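Long-range contacts in membrane lipoprotein family protein (Aeropyrum pernix, PDB 4PEV), which binds adenosine and, as a BMP-family lipoprotein, probably serves as the extracellular solute-binding component of an ABC transporter: residues C[114-119]-C[139-144]; C[153-158]-C[320-325]; C[157-162]-C[297-302]; C[198-203]-C[395-400]. All coordinates share one frame; numbering follows the deposited sequence.

Contact 1 of 4, residues C[114-119]-C[139-144]; sequences LIVLVG and ALIDAA. With ADN (adenosine), chain F.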
# COMPACT_ATOMS: atom_id res chain seq x y z
N LEU C 114 1.27 -14.16 -20.88
CA LEU C 114 0.76 -13.88 -19.53
C LEU C 114 -0.07 -12.59 -19.57
O LEU C 114 0.28 -11.61 -20.25
CB LEU C 114 1.92 -13.72 -18.54
CG LEU C 114 1.62 -13.50 -17.05
CD1 LEU C 114 0.96 -14.70 -16.42
CD2 LEU C 114 2.90 -13.15 -16.31
N ILE C 115 -1.19 -12.62 -18.85
CA ILE C 115 -1.96 -11.41 -18.62
C ILE C 115 -1.84 -11.12 -17.14
O ILE C 115 -2.18 -11.95 -16.30
CB ILE C 115 -3.42 -11.57 -19.07
CG1 ILE C 115 -3.48 -11.78 -20.59
CG2 ILE C 115 -4.24 -10.33 -18.69
CD1 ILE C 115 -4.88 -12.04 -21.12
N VAL C 116 -1.31 -9.93 -16.82
CA VAL C 116 -1.10 -9.51 -15.45
C VAL C 116 -2.20 -8.54 -15.06
O VAL C 116 -2.41 -7.53 -15.71
CB VAL C 116 0.26 -8.83 -15.26
CG1 VAL C 116 0.41 -8.32 -13.84
CG2 VAL C 116 1.37 -9.81 -15.60
N LEU C 117 -2.90 -8.85 -13.97
CA LEU C 117 -4.08 -8.09 -13.58
C LEU C 117 -3.83 -7.37 -12.26
O LEU C 117 -3.73 -8.00 -11.20
CB LEU C 117 -5.28 -9.03 -13.49
CG LEU C 117 -5.62 -9.75 -14.81
CD1 LEU C 117 -6.65 -10.83 -14.57
CD2 LEU C 117 -6.11 -8.77 -15.86
N VAL C 118 -3.73 -6.05 -12.35
CA VAL C 118 -3.26 -5.23 -11.23
C VAL C 118 -4.42 -4.60 -10.47
O VAL C 118 -4.86 -3.49 -10.79
CB VAL C 118 -2.28 -4.12 -11.72
CG1 VAL C 118 -1.83 -3.22 -10.57
CG2 VAL C 118 -1.06 -4.74 -12.38
N GLY C 119 -4.89 -5.31 -9.46
CA GLY C 119 -5.86 -4.76 -8.54
C GLY C 119 -6.99 -5.72 -8.23
O GLY C 119 -7.38 -6.53 -9.07
N ALA C 139 -1.84 -13.64 -14.07
CA ALA C 139 -1.41 -13.31 -12.71
C ALA C 139 -2.32 -12.22 -12.14
O ALA C 139 -2.47 -11.17 -12.74
CB ALA C 139 0.04 -12.88 -12.67
N LEU C 140 -2.96 -12.51 -11.02
CA LEU C 140 -3.80 -11.55 -10.33
C LEU C 140 -2.97 -10.96 -9.21
O LEU C 140 -2.42 -11.69 -8.41
CB LEU C 140 -5.04 -12.24 -9.77
CG LEU C 140 -6.11 -11.36 -9.11
CD1 LEU C 140 -6.45 -10.11 -9.93
CD2 LEU C 140 -7.37 -12.18 -8.85
N ILE C 141 -2.84 -9.63 -9.18
CA ILE C 141 -2.04 -8.97 -8.15
C ILE C 141 -2.94 -8.27 -7.14
O ILE C 141 -3.90 -7.59 -7.52
CB ILE C 141 -1.06 -7.93 -8.74
CG1 ILE C 141 -0.29 -8.49 -9.95
CG2 ILE C 141 -0.11 -7.43 -7.67
CD1 ILE C 141 0.46 -9.78 -9.70
N ASP C 142 -2.61 -8.45 -5.85
CA ASP C 142 -3.33 -7.85 -4.72
C ASP C 142 -4.69 -8.50 -4.48
O ASP C 142 -5.54 -7.93 -3.79
CB ASP C 142 -3.48 -6.33 -4.92
CG ASP C 142 -3.55 -5.56 -3.60
OD1 ASP C 142 -2.72 -5.83 -2.71
OD2 ASP C 142 -4.42 -4.65 -3.47
N ALA C 143 -4.90 -9.69 -5.04
CA ALA C 143 -6.16 -10.41 -4.86
C ALA C 143 -5.99 -11.87 -5.20
O ALA C 143 -5.05 -12.25 -5.89
CB ALA C 143 -7.28 -9.80 -5.71
N ALA C 144 -6.92 -12.67 -4.69
CA ALA C 144 -6.98 -14.08 -5.00
C ALA C 144 -8.40 -14.48 -5.32
O ALA C 144 -9.38 -13.98 -4.74
CB ALA C 144 -6.45 -14.91 -3.85
O5' ADN F . -2.55 2.93 -2.09
C5' ADN F . -3.00 2.08 -1.02
C4' ADN F . -3.57 0.72 -1.46
O4' ADN F . -4.77 0.87 -2.21
C3' ADN F . -2.68 -0.15 -2.34
O3' ADN F . -1.69 -0.85 -1.59
C2' ADN F . -3.70 -1.07 -3.00
O2' ADN F . -4.08 -2.19 -2.18
C1' ADN F . -4.89 -0.16 -3.19
N9 ADN F . -4.88 0.47 -4.52
C8 ADN F . -4.16 1.54 -4.92
N7 ADN F . -4.42 1.86 -6.22
C5 ADN F . -5.33 0.96 -6.65
C6 ADN F . -6.05 0.69 -7.91
N6 ADN F . -5.83 1.46 -8.99
N1 ADN F . -6.92 -0.36 -7.95
C2 ADN F . -7.14 -1.15 -6.88
N3 ADN F . -6.52 -0.96 -5.71
C4 ADN F . -5.63 0.05 -5.53

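Contact 2 of 4, residues C[153-158]-C[320-325]; sequences ASYLFR and GIVSLG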
# COMPACT_ATOMS: atom_id res chain seq x y z
N ALA C 153 -2.35 -17.66 -11.20
CA ALA C 153 -1.48 -17.42 -10.05
C ALA C 153 -1.91 -16.14 -9.35
O ALA C 153 -1.80 -15.06 -9.92
CB ALA C 153 -0.04 -17.29 -10.50
N SER C 154 -2.40 -16.26 -8.11
CA SER C 154 -2.80 -15.12 -7.29
C SER C 154 -1.66 -14.67 -6.37
O SER C 154 -0.98 -15.51 -5.76
CB SER C 154 -4.01 -15.50 -6.43
OG SER C 154 -5.16 -15.78 -7.21
N TYR C 155 -1.45 -13.36 -6.26
CA TYR C 155 -0.49 -12.78 -5.32
C TYR C 155 -1.23 -11.88 -4.33
O TYR C 155 -1.72 -10.80 -4.68
CB TYR C 155 0.60 -12.01 -6.07
CG TYR C 155 1.54 -12.90 -6.88
CD1 TYR C 155 1.16 -13.39 -8.12
CD2 TYR C 155 2.80 -13.23 -6.40
CE1 TYR C 155 2.02 -14.19 -8.87
CE2 TYR C 155 3.66 -14.04 -7.13
CZ TYR C 155 3.27 -14.52 -8.38
OH TYR C 155 4.13 -15.33 -9.12
N LEU C 156 -1.35 -12.36 -3.09
CA LEU C 156 -2.02 -11.66 -2.02
C LEU C 156 -0.99 -11.17 -1.05
O LEU C 156 0.03 -11.83 -0.86
CB LEU C 156 -2.91 -12.60 -1.23
CG LEU C 156 -4.29 -12.87 -1.80
CD1 LEU C 156 -4.87 -14.08 -1.09
CD2 LEU C 156 -5.17 -11.64 -1.65
N PHE C 157 -1.26 -10.03 -0.42
CA PHE C 157 -0.39 -9.54 0.65
C PHE C 157 -1.12 -9.61 1.98
O PHE C 157 -2.35 -9.67 2.02
CB PHE C 157 0.07 -8.11 0.38
CG PHE C 157 0.95 -7.99 -0.84
CD1 PHE C 157 0.38 -7.86 -2.10
CD2 PHE C 157 2.32 -7.98 -0.72
CE1 PHE C 157 1.19 -7.74 -3.22
CE2 PHE C 157 3.13 -7.86 -1.84
CZ PHE C 157 2.56 -7.73 -3.09
N ARG C 158 -0.36 -9.65 3.06
CA ARG C 158 -0.92 -9.63 4.40
C ARG C 158 -0.71 -8.22 4.95
O ARG C 158 0.21 -7.97 5.74
CB ARG C 158 -0.26 -10.70 5.26
CG ARG C 158 -0.46 -12.13 4.75
CD ARG C 158 0.07 -13.17 5.75
NE ARG C 158 1.52 -13.07 5.92
CZ ARG C 158 2.43 -13.60 5.09
NH1 ARG C 158 2.05 -14.32 4.03
NH2 ARG C 158 3.73 -13.43 5.33
N GLY C 320 -2.35 -20.93 -8.37
CA GLY C 320 -2.52 -20.92 -6.93
C GLY C 320 -2.04 -19.65 -6.24
O GLY C 320 -1.42 -18.80 -6.86
N ILE C 321 -2.32 -19.58 -4.94
CA ILE C 321 -2.08 -18.39 -4.11
C ILE C 321 -0.64 -18.28 -3.60
O ILE C 321 -0.06 -19.25 -3.16
CB ILE C 321 -3.02 -18.38 -2.89
CG1 ILE C 321 -4.48 -18.38 -3.36
CG2 ILE C 321 -2.73 -17.19 -1.96
CD1 ILE C 321 -5.50 -18.33 -2.23
N VAL C 322 -0.08 -17.07 -3.67
CA VAL C 322 1.23 -16.76 -3.11
C VAL C 322 1.04 -15.59 -2.15
O VAL C 322 0.75 -14.47 -2.58
CB VAL C 322 2.25 -16.36 -4.21
CG1 VAL C 322 3.60 -16.03 -3.61
CG2 VAL C 322 2.38 -17.46 -5.26
N SER C 323 1.17 -15.86 -0.85
CA SER C 323 0.90 -14.90 0.22
C SER C 323 2.22 -14.26 0.67
O SER C 323 3.21 -14.94 0.93
CB SER C 323 0.17 -15.58 1.39
OG SER C 323 -0.24 -14.67 2.40
N LEU C 324 2.20 -12.93 0.79
CA LEU C 324 3.41 -12.13 0.99
C LEU C 324 3.26 -11.11 2.13
O LEU C 324 2.31 -10.33 2.17
CB LEU C 324 3.76 -11.42 -0.30
CG LEU C 324 4.01 -12.34 -1.49
CD1 LEU C 324 4.34 -11.52 -2.72
CD2 LEU C 324 5.15 -13.30 -1.17
N GLY C 325 4.24 -11.13 3.03
CA GLY C 325 4.25 -10.31 4.23
C GLY C 325 5.68 -10.02 4.63
O GLY C 325 6.59 -10.16 3.81

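Contact 3 of 4, residues C[157-162]-C[297-302]; sequences FREQEV and GLKRVD. With ADN (adenosine), chain F.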
# COMPACT_ATOMS: atom_id res chain seq x y z
N PHE C 157 -1.26 -10.03 -0.42
CA PHE C 157 -0.39 -9.54 0.65
C PHE C 157 -1.12 -9.61 1.98
O PHE C 157 -2.35 -9.67 2.02
CB PHE C 157 0.07 -8.11 0.38
CG PHE C 157 0.95 -7.99 -0.84
CD1 PHE C 157 0.38 -7.86 -2.10
CD2 PHE C 157 2.32 -7.98 -0.72
CE1 PHE C 157 1.19 -7.74 -3.22
CE2 PHE C 157 3.13 -7.86 -1.84
CZ PHE C 157 2.56 -7.73 -3.09
N ARG C 158 -0.36 -9.65 3.06
CA ARG C 158 -0.92 -9.63 4.40
C ARG C 158 -0.71 -8.22 4.95
O ARG C 158 0.21 -7.97 5.74
CB ARG C 158 -0.26 -10.70 5.26
CG ARG C 158 -0.46 -12.13 4.75
CD ARG C 158 0.07 -13.17 5.75
NE ARG C 158 1.52 -13.07 5.92
CZ ARG C 158 2.43 -13.60 5.09
NH1 ARG C 158 2.05 -14.32 4.03
NH2 ARG C 158 3.73 -13.43 5.33
N GLU C 159 -1.58 -7.29 4.52
CA GLU C 159 -1.43 -5.86 4.79
C GLU C 159 -1.53 -5.52 6.26
O GLU C 159 -1.00 -4.50 6.70
CB GLU C 159 -2.49 -5.05 4.04
CG GLU C 159 -2.26 -4.90 2.55
CD GLU C 159 -2.77 -6.07 1.72
OE1 GLU C 159 -3.35 -7.03 2.27
OE2 GLU C 159 -2.59 -6.02 0.49
N GLN C 160 -2.23 -6.34 7.03
CA GLN C 160 -2.29 -6.16 8.47
C GLN C 160 -0.87 -6.03 9.05
O GLN C 160 -0.61 -5.21 9.95
CB GLN C 160 -3.02 -7.32 9.15
CG GLN C 160 -4.39 -7.67 8.57
CD GLN C 160 -4.40 -8.94 7.73
OE1 GLN C 160 -3.53 -9.17 6.88
NE2 GLN C 160 -5.40 -9.78 7.95
N GLU C 161 0.04 -6.83 8.50
CA GLU C 161 1.36 -6.94 9.07
C GLU C 161 2.07 -5.60 9.01
O GLU C 161 2.46 -5.06 10.05
CB GLU C 161 2.15 -8.07 8.38
CG GLU C 161 1.52 -9.46 8.55
CD GLU C 161 2.37 -10.63 8.08
OE1 GLU C 161 3.54 -10.45 7.66
OE2 GLU C 161 1.87 -11.77 8.13
N VAL C 162 2.18 -5.02 7.81
CA VAL C 162 2.87 -3.72 7.65
C VAL C 162 2.10 -2.51 8.23
O VAL C 162 2.70 -1.61 8.82
CB VAL C 162 3.28 -3.48 6.17
CG1 VAL C 162 2.08 -3.07 5.32
CG2 VAL C 162 4.37 -2.43 6.08
N GLY C 297 5.01 2.81 4.24
CA GLY C 297 4.76 1.37 4.19
C GLY C 297 5.09 0.89 2.78
O GLY C 297 4.72 1.53 1.80
N LEU C 298 5.79 -0.24 2.66
CA LEU C 298 6.17 -0.75 1.34
C LEU C 298 5.36 -1.96 1.02
O LEU C 298 5.12 -2.78 1.87
CB LEU C 298 7.63 -1.15 1.28
CG LEU C 298 8.63 -0.05 1.56
CD1 LEU C 298 10.01 -0.68 1.73
CD2 LEU C 298 8.62 0.98 0.44
N LYS C 299 4.97 -2.06 -0.24
CA LYS C 299 4.29 -3.23 -0.76
C LYS C 299 4.98 -3.56 -2.07
O LYS C 299 4.95 -2.75 -3.00
CB LYS C 299 2.81 -2.93 -0.98
CG LYS C 299 2.02 -4.13 -1.45
CD LYS C 299 0.63 -4.23 -0.80
CE LYS C 299 -0.48 -3.71 -1.70
NZ LYS C 299 -1.82 -3.95 -1.10
N ARG C 300 5.63 -4.72 -2.12
CA ARG C 300 6.48 -5.06 -3.26
C ARG C 300 5.70 -5.68 -4.41
O ARG C 300 5.94 -6.81 -4.82
CB ARG C 300 7.61 -5.97 -2.81
CG ARG C 300 8.47 -5.39 -1.69
CD ARG C 300 8.95 -3.97 -2.00
NE ARG C 300 9.68 -3.93 -3.26
CZ ARG C 300 10.98 -4.16 -3.39
NH1 ARG C 300 11.72 -4.44 -2.33
NH2 ARG C 300 11.56 -4.11 -4.57
N VAL C 301 4.79 -4.87 -4.96
CA VAL C 301 4.01 -5.25 -6.14
C VAL C 301 4.92 -5.51 -7.35
O VAL C 301 4.61 -6.34 -8.21
CB VAL C 301 3.00 -4.13 -6.50
CG1 VAL C 301 2.26 -4.44 -7.79
CG2 VAL C 301 2.01 -3.95 -5.37
N ASP C 302 6.03 -4.79 -7.40
CA ASP C 302 7.02 -4.94 -8.47
C ASP C 302 7.62 -6.33 -8.47
O ASP C 302 7.86 -6.89 -9.54
CB ASP C 302 8.11 -3.88 -8.35
CG ASP C 302 8.80 -3.87 -7.00
OD1 ASP C 302 8.13 -3.97 -5.94
OD2 ASP C 302 10.04 -3.74 -7.00
O5' ADN F . -2.55 2.93 -2.09
C5' ADN F . -3.00 2.08 -1.02
C4' ADN F . -3.57 0.72 -1.46
O4' ADN F . -4.77 0.87 -2.21
C3' ADN F . -2.68 -0.15 -2.34
O3' ADN F . -1.69 -0.85 -1.59
C2' ADN F . -3.70 -1.07 -3.00
O2' ADN F . -4.08 -2.19 -2.18
C1' ADN F . -4.89 -0.16 -3.19
N9 ADN F . -4.88 0.47 -4.52
C8 ADN F . -4.16 1.54 -4.92
N7 ADN F . -4.42 1.86 -6.22
C5 ADN F . -5.33 0.96 -6.65
C6 ADN F . -6.05 0.69 -7.91
N6 ADN F . -5.83 1.46 -8.99
N1 ADN F . -6.92 -0.36 -7.95
C2 ADN F . -7.14 -1.15 -6.88
N3 ADN F . -6.52 -0.96 -5.71
C4 ADN F . -5.63 0.05 -5.53

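Contact 4 of 4, residues C[198-203]-C[395-400]; sequences LWRFHI and FVTPQD. With ADN (adenosine), chain F.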
# COMPACT_ATOMS: atom_id res chain seq x y z
N LEU C 198 -7.92 -3.08 1.63
CA LEU C 198 -8.02 -1.96 2.56
C LEU C 198 -8.63 -2.34 3.90
O LEU C 198 -8.35 -1.68 4.91
CB LEU C 198 -8.77 -0.78 1.94
CG LEU C 198 -7.79 0.15 1.18
CD1 LEU C 198 -7.06 -0.55 0.05
CD2 LEU C 198 -8.53 1.35 0.65
N TRP C 199 -9.45 -3.39 3.93
CA TRP C 199 -9.90 -3.94 5.20
C TRP C 199 -8.66 -4.34 6.00
O TRP C 199 -8.53 -4.02 7.18
CB TRP C 199 -10.80 -5.15 5.03
CG TRP C 199 -12.05 -4.93 4.25
CD1 TRP C 199 -12.59 -3.75 3.87
CD2 TRP C 199 -12.94 -5.95 3.79
NE1 TRP C 199 -13.77 -3.96 3.18
CE2 TRP C 199 -14.01 -5.31 3.12
CE3 TRP C 199 -12.95 -7.36 3.88
CZ2 TRP C 199 -15.06 -6.02 2.52
CZ3 TRP C 199 -14.00 -8.07 3.28
CH2 TRP C 199 -15.04 -7.39 2.61
N ARG C 200 -7.74 -5.03 5.34
CA ARG C 200 -6.53 -5.49 6.01
C ARG C 200 -5.64 -4.34 6.49
O ARG C 200 -5.07 -4.42 7.58
CB ARG C 200 -5.74 -6.43 5.09
CG ARG C 200 -6.51 -7.69 4.77
CD ARG C 200 -5.64 -8.82 4.23
NE ARG C 200 -5.44 -8.73 2.79
CZ ARG C 200 -6.40 -8.95 1.90
NH1 ARG C 200 -7.63 -9.26 2.30
NH2 ARG C 200 -6.12 -8.86 0.60
N PHE C 201 -5.54 -3.29 5.67
CA PHE C 201 -4.82 -2.08 6.08
C PHE C 201 -5.48 -1.53 7.33
O PHE C 201 -4.83 -1.34 8.35
CB PHE C 201 -4.80 -0.98 4.99
CG PHE C 201 -3.73 -1.17 3.94
CD1 PHE C 201 -2.40 -0.91 4.23
CD2 PHE C 201 -4.05 -1.59 2.65
CE1 PHE C 201 -1.42 -1.06 3.25
CE2 PHE C 201 -3.07 -1.75 1.68
CZ PHE C 201 -1.75 -1.48 1.98
N HIS C 202 -6.79 -1.27 7.24
CA HIS C 202 -7.53 -0.66 8.33
C HIS C 202 -7.31 -1.45 9.61
O HIS C 202 -6.82 -0.90 10.59
CB HIS C 202 -9.02 -0.58 8.02
CG HIS C 202 -9.80 0.21 9.02
ND1 HIS C 202 -11.16 0.38 8.93
CD2 HIS C 202 -9.41 0.88 10.13
CE1 HIS C 202 -11.58 1.13 9.94
NE2 HIS C 202 -10.54 1.44 10.69
N ILE C 203 -7.65 -2.72 9.59
CA ILE C 203 -7.46 -3.58 10.75
C ILE C 203 -6.05 -3.50 11.31
O ILE C 203 -5.87 -3.42 12.51
CB ILE C 203 -7.79 -5.05 10.42
CG1 ILE C 203 -9.30 -5.24 10.34
CG2 ILE C 203 -7.17 -6.01 11.43
CD1 ILE C 203 -9.70 -6.56 9.73
N PHE C 395 -2.64 -12.57 11.85
CA PHE C 395 -3.93 -11.90 11.75
C PHE C 395 -4.96 -12.77 11.04
O PHE C 395 -4.60 -13.71 10.32
CB PHE C 395 -3.76 -10.57 11.00
CG PHE C 395 -2.89 -9.57 11.71
CD1 PHE C 395 -1.52 -9.55 11.49
CD2 PHE C 395 -3.44 -8.63 12.57
CE1 PHE C 395 -0.71 -8.62 12.13
CE2 PHE C 395 -2.64 -7.70 13.21
CZ PHE C 395 -1.27 -7.69 13.00
N VAL C 396 -6.24 -12.46 11.22
CA VAL C 396 -7.32 -13.15 10.52
C VAL C 396 -7.68 -12.36 9.25
O VAL C 396 -7.73 -11.15 9.28
CB VAL C 396 -8.60 -13.27 11.39
CG1 VAL C 396 -9.55 -14.31 10.80
CG2 VAL C 396 -8.25 -13.65 12.82
N THR C 397 -7.94 -13.07 8.16
CA THR C 397 -8.40 -12.45 6.92
C THR C 397 -9.92 -12.39 6.97
O THR C 397 -10.56 -13.41 6.80
CB THR C 397 -7.99 -13.27 5.66
OG1 THR C 397 -6.84 -14.07 5.95
CG2 THR C 397 -7.72 -12.34 4.46
N PRO C 398 -10.50 -11.20 7.21
CA PRO C 398 -11.98 -11.13 7.25
C PRO C 398 -12.70 -11.74 6.03
O PRO C 398 -12.33 -11.46 4.88
CB PRO C 398 -12.28 -9.63 7.38
CG PRO C 398 -10.99 -8.93 7.10
CD PRO C 398 -9.89 -9.88 7.46
N GLN C 399 -13.72 -12.55 6.30
CA GLN C 399 -14.44 -13.31 5.28
C GLN C 399 -15.40 -12.38 4.54
O GLN C 399 -15.36 -12.27 3.32
CB GLN C 399 -15.23 -14.45 5.94
CG GLN C 399 -14.47 -15.30 6.96
CD GLN C 399 -14.04 -16.68 6.44
OE1 GLN C 399 -14.55 -17.18 5.44
NE2 GLN C 399 -13.09 -17.29 7.15
N ASP C 400 -16.27 -11.73 5.31
CA ASP C 400 -17.31 -10.82 4.82
C ASP C 400 -16.91 -9.40 5.18
O ASP C 400 -15.96 -9.18 5.92
CB ASP C 400 -18.64 -11.06 5.56
CG ASP C 400 -19.24 -12.42 5.30
OD1 ASP C 400 -20.05 -12.56 4.36
OD2 ASP C 400 -18.94 -13.35 6.09
O5' ADN F . -2.55 2.93 -2.09
C5' ADN F . -3.00 2.08 -1.02
C4' ADN F . -3.57 0.72 -1.46
O4' ADN F . -4.77 0.87 -2.21
C3' ADN F . -2.68 -0.15 -2.34
O3' ADN F . -1.69 -0.85 -1.59
C2' ADN F . -3.70 -1.07 -3.00
O2' ADN F . -4.08 -2.19 -2.18
C1' ADN F . -4.89 -0.16 -3.19
N9 ADN F . -4.88 0.47 -4.52
C8 ADN F . -4.16 1.54 -4.92
N7 ADN F . -4.42 1.86 -6.22
C5 ADN F . -5.33 0.96 -6.65
C6 ADN F . -6.05 0.69 -7.91
N6 ADN F . -5.83 1.46 -8.99
N1 ADN F . -6.92 -0.36 -7.95
C2 ADN F . -7.14 -1.15 -6.88
N3 ADN F . -6.52 -0.96 -5.71
C4 ADN F . -5.63 0.05 -5.53

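Contact 1 of 4, residues C[114-119]-C[139-144]
V116 and I141 meet on one face of two neighbouring parallel strands, where their side chains cross obliquely and V116 CG1 lies 4.0 Å from I141 CG1. V116 CG1 stands anti to its backbone N (chi1 177°), which sets it on the I141 side, while V116 CG2 and L114 CD1 border the small A139 methyl. On the opposite face L140 CD1 reaches toward the neighbouring strand and sits 3.9 Å from L117 CB and 3.8 Å from G119 O. Four backbone hydrogen bonds tie the strands together, among them I141 N to L117 O at 2.7 Å and a longer one from G119 N to I141 O at 3.2 Å. A side chain on G119 would crowd C2 of the adenine. Just past the strand end, D142 OD2 accepts a 2.8 Å hydrogen bond from the ribose O2', while OD1 forms a salt bridge with K299. An alanine in place of D142 would probably leave O2' without this acceptor and the K299 ammonium short of one counter-charge. The two strands, joined through helix 123-132, form a beta-alpha-beta crossover of the type I periplasmic binding protein fold, with the ligand contact at the C-terminal ends of the parallel strands.

Contact 2 of 4, residues C[153-158]-C[320-325]
Y155 and V322 lie side by side on the more densely packed face of this strand pair, pointing the same way, with Y155 CD2 3.9 Å from V322 CB. V322 CG2 rests over the rim of the tyrosine ring, and L324 CD1 comes up at the ring edge. Further along, F157 CD2 touches L324 CB at 3.8 Å. Helix 301-313 covers this face, laying A304, T307 and A308 against Y155. Five backbone hydrogen bonds run between the strands, from S154 N to G320 O at one end to R158 N and L324 O (2.9 Å) at the other; at the former the donor stands well above the carbonyl plane. Strand 320-324 is the sixth strand and one edge of the parallel sheet, added next to 152-157 after the chain has returned from the second lobe, as expected of a type I periplasmic binding protein. The other face is looser and more open to solvent: apart from L156 CD1 on I321 CG2 at 3.9 Å and the S323 hydroxyl, its side chains touch little across the pair, and I321 is exposed. Beyond the strands R158 folds back, bent at chi3 (-64°), and its NH1 donates to S323 OG at 2.8 Å, close to the guanidinium plane. G325 N and L324 C lie over one face of that group. A CB on G325 would lie too near NH2. E161 holds R158 NE, and E328 holds NH2.

Contact 3 of 4, residues C[157-162]-C[297-302]
K299 reaches E159 across the hinge of a type I periplasmic binding protein, where one crossover leads from strand 152-157 into helix 159-181 and another from strand 293-299 into helix 301-313. K299 NZ donates to E159 OE2 at 2.7 Å in a salt bridge that uses the carboxylate's anti lone pair. The same ammonium gives the ribose a hydrogen bond at O2', 3.1 Å away, and a weak one at O3'; it also forms a salt bridge with D142 OD1. Two acids so close to one lysine would probably stabilise its positive charge. Behind the head group the aliphatic chain is held by F157: K299 CG stands 3.8 Å from the ring centroid, only 5° off the normal, in a CH-pi contact over the face. With CG anti to the backbone N (chi1 -177°), the lysine chain starts over this ring and then bends at chi2 and chi3. Further out, R200 pairs with E159 OE1, and R300 O lies at the edge of the F157 ring, 3.9 Å from CZ. A separate, looser contact sets V162 CG2 on G297 CA. R300 centres an inverse gamma turn and grips D302 side-on, its NE bonded to OD1 and its NH2 to OD2 at 2.9 Å.

Contact 4 of 4, residues C[198-203]-C[395-400]
I203 and P398 reach toward each other tip to tip, I203 CD1 3.8 Å from P398 CG, where the loop before helix 401-412 crosses helix 196-214. That helix belongs to the beta-alpha-beta unit of strands 186-191 and 222-226 in the second lobe of the type I binding-protein fold, and the loop, which follows helix 375-389, packs against it. The apolar contacts centre on P398. W199 runs past the proline in the opposing direction, its CE3 4.1 Å from P398 CG, so the ring CG is touched by both helix residues.

Two contacts pair carbon with polar groups. The T397 methyl, CG2, lies obliquely against the R200 guanidinium, 3.8 Å from NH1. W199 CZ3 lies 3.5 Å from D400 O, while Q399 O sits more distantly at the ring edge.

Aromatic contacts add to the hold on the indole: Y404 stacks on it, and H401 meets it with its ring plane roughly perpendicular. An alanine in place of W199 would probably open a gap beside P398 and Y404 and leave D194 OD1 without the indole N-H.

No hydrogen bond spans the two segments; the polar ends are satisfied by other partners. W199 NE1 donates to D194 OD1, and R200 NE forms a salt bridge with E159 OE1. H202 ND1 bonds with the hydroxyl of Y404, tying the helix to 401-412 as well. The opposite side of the helix lines the adenosine pocket: L198 CD1 lies 3.5 Å from the ribose O4', and F201 CZ lies 3.6 Å from O3'.

How the contacts relate
Contacts 1 and 2 are successive steps across one parallel sheet, their centres 10 Å apart and joined through strands 137-141 and 152-157; L140 O and Y155 N, 2.9 Å apart, probably form one of the linking bonds. Contact 3 shares F157 and R158 with contact 2 and brings together two crossovers between the lobes, one in each direction. It meets contact 1 at the ribose, where D142 OD1 and K299 NZ form a salt bridge of 2.6 Å. Contact 4 comes in from the second lobe through R200 NE, 2.8 Å from E159 OE1. Contacts 1 and 4 do not touch, their nearest atoms being about 5 Å apart, yet both touch the adenosine.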